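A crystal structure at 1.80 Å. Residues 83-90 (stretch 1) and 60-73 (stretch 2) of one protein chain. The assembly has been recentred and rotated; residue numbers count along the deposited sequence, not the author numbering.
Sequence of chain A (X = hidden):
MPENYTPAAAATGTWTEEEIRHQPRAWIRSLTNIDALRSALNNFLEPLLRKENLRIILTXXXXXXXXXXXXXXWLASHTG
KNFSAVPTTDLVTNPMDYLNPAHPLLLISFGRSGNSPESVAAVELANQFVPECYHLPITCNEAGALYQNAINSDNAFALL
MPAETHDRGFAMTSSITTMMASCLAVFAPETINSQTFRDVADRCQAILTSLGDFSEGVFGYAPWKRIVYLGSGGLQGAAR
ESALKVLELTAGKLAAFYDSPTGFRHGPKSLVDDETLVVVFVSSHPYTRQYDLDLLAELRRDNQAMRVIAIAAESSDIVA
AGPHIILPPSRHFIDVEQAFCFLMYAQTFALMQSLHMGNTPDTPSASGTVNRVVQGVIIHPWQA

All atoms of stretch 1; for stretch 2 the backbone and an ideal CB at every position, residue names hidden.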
# COMPACT_ATOMS: atom_id res chain seq x y z
N PHE A 83 5.88 0.19 16.26
CA PHE A 83 6.05 -0.75 15.15
C PHE A 83 5.50 -0.15 13.87
O PHE A 83 4.41 0.44 13.88
CB PHE A 83 5.27 -2.05 15.41
CG PHE A 83 5.93 -3.00 16.34
CD1 PHE A 83 6.77 -4.01 15.86
CD2 PHE A 83 5.69 -2.92 17.71
CE1 PHE A 83 7.38 -4.89 16.72
CE2 PHE A 83 6.28 -3.81 18.58
CZ PHE A 83 7.13 -4.79 18.09
N SER A 84 6.25 -0.32 12.77
CA SER A 84 5.80 0.02 11.43
C SER A 84 6.44 -0.93 10.41
O SER A 84 7.39 -1.62 10.73
CB SER A 84 6.16 1.46 11.08
OG SER A 84 7.55 1.66 11.01
N ALA A 85 5.92 -0.92 9.19
CA ALA A 85 6.43 -1.72 8.11
C ALA A 85 6.91 -0.82 6.95
O ALA A 85 6.17 0.06 6.49
CB ALA A 85 5.32 -2.67 7.58
N VAL A 86 8.12 -1.06 6.48
CA VAL A 86 8.65 -0.35 5.30
C VAL A 86 9.36 -1.40 4.48
O VAL A 86 10.30 -2.02 4.97
CB VAL A 86 9.68 0.78 5.68
CG1 VAL A 86 10.17 1.51 4.44
CG2 VAL A 86 9.05 1.78 6.62
N PRO A 87 8.93 -1.61 3.25
CA PRO A 87 9.58 -2.60 2.39
C PRO A 87 11.05 -2.31 2.18
O PRO A 87 11.45 -1.14 2.15
CB PRO A 87 8.84 -2.46 1.05
CG PRO A 87 7.57 -1.77 1.36
CD PRO A 87 7.77 -0.97 2.60
N THR A 88 11.88 -3.34 2.07
CA THR A 88 13.29 -3.13 1.80
C THR A 88 13.50 -2.38 0.51
O THR A 88 14.47 -1.64 0.39
CB THR A 88 14.11 -4.43 1.74
OG1 THR A 88 13.58 -5.29 0.72
CG2 THR A 88 14.08 -5.12 3.11
N THR A 89 12.59 -2.56 -0.45
CA THR A 89 12.69 -1.87 -1.72
C THR A 89 12.57 -0.35 -1.55
O THR A 89 13.25 0.40 -2.25
CB THR A 89 11.65 -2.46 -2.73
OG1 THR A 89 10.38 -2.61 -2.07
CG2 THR A 89 12.10 -3.85 -3.23
N ASP A 90 11.77 0.12 -0.58
CA ASP A 90 11.71 1.57 -0.26
C ASP A 90 12.90 2.07 0.57
O ASP A 90 13.36 3.21 0.36
CB ASP A 90 10.42 1.93 0.48
CG ASP A 90 9.18 1.79 -0.38
OD1 ASP A 90 9.29 1.83 -1.63
OD2 ASP A 90 8.07 1.63 0.19
N UNK A 60 11.00 -6.24 4.45
CA UNK A 60 11.24 -7.33 3.52
C UNK A 60 10.91 -6.86 2.11
O UNK A 60 10.38 -5.74 1.92
CB UNK A 60 10.42 -8.56 3.89
N UNK A 61 11.23 -7.68 1.11
CA UNK A 61 10.91 -7.40 -0.28
C UNK A 61 9.82 -8.35 -0.76
O UNK A 61 9.75 -9.49 -0.32
CB UNK A 61 12.16 -7.52 -1.16
N UNK A 62 8.97 -7.89 -1.68
CA UNK A 62 7.92 -8.74 -2.26
C UNK A 62 7.00 -9.30 -1.18
O UNK A 62 6.57 -8.57 -0.26
CB UNK A 62 8.54 -9.89 -3.06
N UNK A 63 6.73 -10.60 -1.27
CA UNK A 63 5.97 -11.33 -0.25
C UNK A 63 6.43 -11.06 1.18
O UNK A 63 5.62 -10.92 2.08
CB UNK A 63 6.06 -12.83 -0.53
N UNK A 64 7.74 -10.96 1.38
CA UNK A 64 8.30 -10.70 2.72
C UNK A 64 7.93 -9.33 3.23
O UNK A 64 7.89 -9.13 4.43
CB UNK A 64 9.82 -10.84 2.70
N UNK A 65 7.65 -8.39 2.32
CA UNK A 65 7.18 -7.05 2.73
C UNK A 65 5.78 -7.13 3.32
O UNK A 65 5.42 -6.31 4.17
CB UNK A 65 7.19 -6.08 1.54
N UNK A 66 4.99 -8.09 2.87
CA UNK A 66 3.58 -8.13 3.28
C UNK A 66 3.40 -8.64 4.70
O UNK A 66 2.36 -8.40 5.31
CB UNK A 66 2.78 -9.01 2.32
N UNK A 67 4.43 -9.26 5.28
CA UNK A 67 4.38 -9.66 6.68
C UNK A 67 4.08 -8.43 7.56
O UNK A 67 3.13 -8.43 8.31
CB UNK A 67 5.70 -10.32 7.10
N UNK A 68 4.91 -7.40 7.44
CA UNK A 68 4.72 -6.17 8.19
C UNK A 68 3.39 -5.53 7.89
O UNK A 68 2.79 -4.95 8.76
CB UNK A 68 5.85 -5.18 7.89
N UNK A 69 2.94 -5.60 6.64
CA UNK A 69 1.61 -5.10 6.26
C UNK A 69 0.50 -5.77 7.05
O UNK A 69 -0.46 -5.09 7.48
CB UNK A 69 1.37 -5.31 4.76
N UNK A 70 0.63 -7.07 7.28
CA UNK A 70 -0.38 -7.81 8.05
C UNK A 70 -0.27 -7.52 9.56
O UNK A 70 -1.30 -7.27 10.21
CB UNK A 70 -0.23 -9.31 7.80
N UNK A 71 0.94 -7.52 10.12
CA UNK A 71 1.10 -7.57 11.57
C UNK A 71 1.60 -6.30 12.27
O UNK A 71 1.45 -6.23 13.49
CB UNK A 71 2.07 -8.71 11.90
N UNK A 72 2.23 -5.34 11.56
CA UNK A 72 2.82 -4.17 12.23
C UNK A 72 1.78 -3.33 13.01
O UNK A 72 2.01 -2.98 14.18
CB UNK A 72 3.51 -3.29 11.19
N UNK A 73 0.62 -3.05 12.41
CA UNK A 73 -0.36 -2.26 13.16
C UNK A 73 -0.87 -2.97 14.40
O UNK A 73 -0.92 -2.36 15.46
CB UNK A 73 -1.54 -1.91 12.26

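Stretch 2 enters as a loop and turns into a helix that runs nearly antiparallel to strand 83-85, at 153° and with the axes 7.0 Å apart at closest approach.

At position 60 the CA-to-CB bond points away from stretch 1, and the ideal CB lies only 2.6 Å from the carbonyl O of position 64. Any side chain would clash with its own chain, so glycine is the clear choice, and the residue is G60. Its backbone does the work: T88 N donates a hydrogen bond to G60 O (2.8 Å, 158°), and P87 CA adds a CA-H...O contact to the same G60 O at 3.3 Å. The loop carbonyl thus takes up an amide at the start of the helix, right after P87 at the N-cap position.

The bond at position 61 points sideways, with its ideal CB a tight 3.2 Å from T88 OG1 and 4.2 Å from T89 CG2. A small residue suits such close quarters, and A61 supplies a lone methyl.

Position 62 has phi/psi of 58/-134, and positive phi favours glycine; G62 fits. A water joins the stretches here, accepting from G62 N at 3.0 Å and lying 2.9 Å from T89 OG1.

Positions 63 and 64 are out of reach of stretch 1, which leaves their choice open; they are T63 and S64.

Position 65 points toward P87, whose CB is 4.0 Å from the ideal CB. A small apolar residue would meet the proline ring comfortably, and A65 does so.

Positions 66 and 67 point away and sideways, with nothing of stretch 1 near their ideal CBs. Many residues would serve; F66 and I67 are found.

Position 68 aims straight at A85. An ideal CB would sit 2.6 Å from A85 CB, a clash, so only glycine fits this approach. With G68 the methyl of A85 packs directly on the helix backbone, its CB 3.5 Å from G68 C.

At position 69 the bond points away and stretch 1 sets no demand, so many side chains, polar or apolar, would be possible; the residue is D69, whose end comes nearer, OD1 4.0 Å from A85 CB.

Positions 70 and 71 are out of reach, so stretch 1 does not choose among side chains there; they are I70 and I71.

Position 72 points toward the strand backbone, its ideal CB 3.8 Å from S84 C. So little room favours a small side chain. The methyl of A72 fits, its CB 4.1 Å from A85 CB.

Position 73 points away, and its N lacks a bond to the preceding turn. Proline, which has no amide hydrogen, suits this kink: P73.

Stretch 2, residues 60-73: GAGTSAFIGDIIAP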
# COMPACT_ATOMS: atom_id res chain seq x y z
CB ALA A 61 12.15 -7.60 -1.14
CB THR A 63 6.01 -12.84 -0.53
OG1 THR A 63 5.27 -13.11 -1.73
CG2 THR A 63 5.44 -13.65 0.64
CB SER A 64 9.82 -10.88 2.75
OG SER A 64 10.16 -12.24 2.54
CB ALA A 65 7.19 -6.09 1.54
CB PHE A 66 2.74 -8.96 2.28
CG PHE A 66 2.95 -8.56 0.85
CD1 PHE A 66 3.21 -7.23 0.50
CD2 PHE A 66 2.86 -9.51 -0.17
CE1 PHE A 66 3.43 -6.88 -0.85
CE2 PHE A 66 3.06 -9.15 -1.49
CZ PHE A 66 3.35 -7.83 -1.84
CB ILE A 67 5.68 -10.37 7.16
CG1 ILE A 67 5.90 -11.65 6.34
CG2 ILE A 67 5.64 -10.66 8.73
CD1 ILE A 67 7.22 -12.30 6.54
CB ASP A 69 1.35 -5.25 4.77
CG ASP A 69 2.24 -4.32 3.91
OD1 ASP A 69 2.86 -3.39 4.45
OD2 ASP A 69 2.32 -4.55 2.68
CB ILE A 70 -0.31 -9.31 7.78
CG1 ILE A 70 -0.56 -9.59 6.29
CG2 ILE A 70 -1.34 -10.09 8.62
CD1 ILE A 70 -0.17 -10.97 5.83
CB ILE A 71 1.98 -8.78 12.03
CG1 ILE A 71 3.46 -8.60 11.68
CG2 ILE A 71 1.43 -10.12 11.49
CD1 ILE A 71 4.35 -9.76 12.20
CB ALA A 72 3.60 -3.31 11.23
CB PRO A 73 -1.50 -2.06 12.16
CG PRO A 73 -0.84 -2.25 10.81
CD PRO A 73 0.14 -3.33 11.04
O HOH W 1 8.70 -4.94 -2.10
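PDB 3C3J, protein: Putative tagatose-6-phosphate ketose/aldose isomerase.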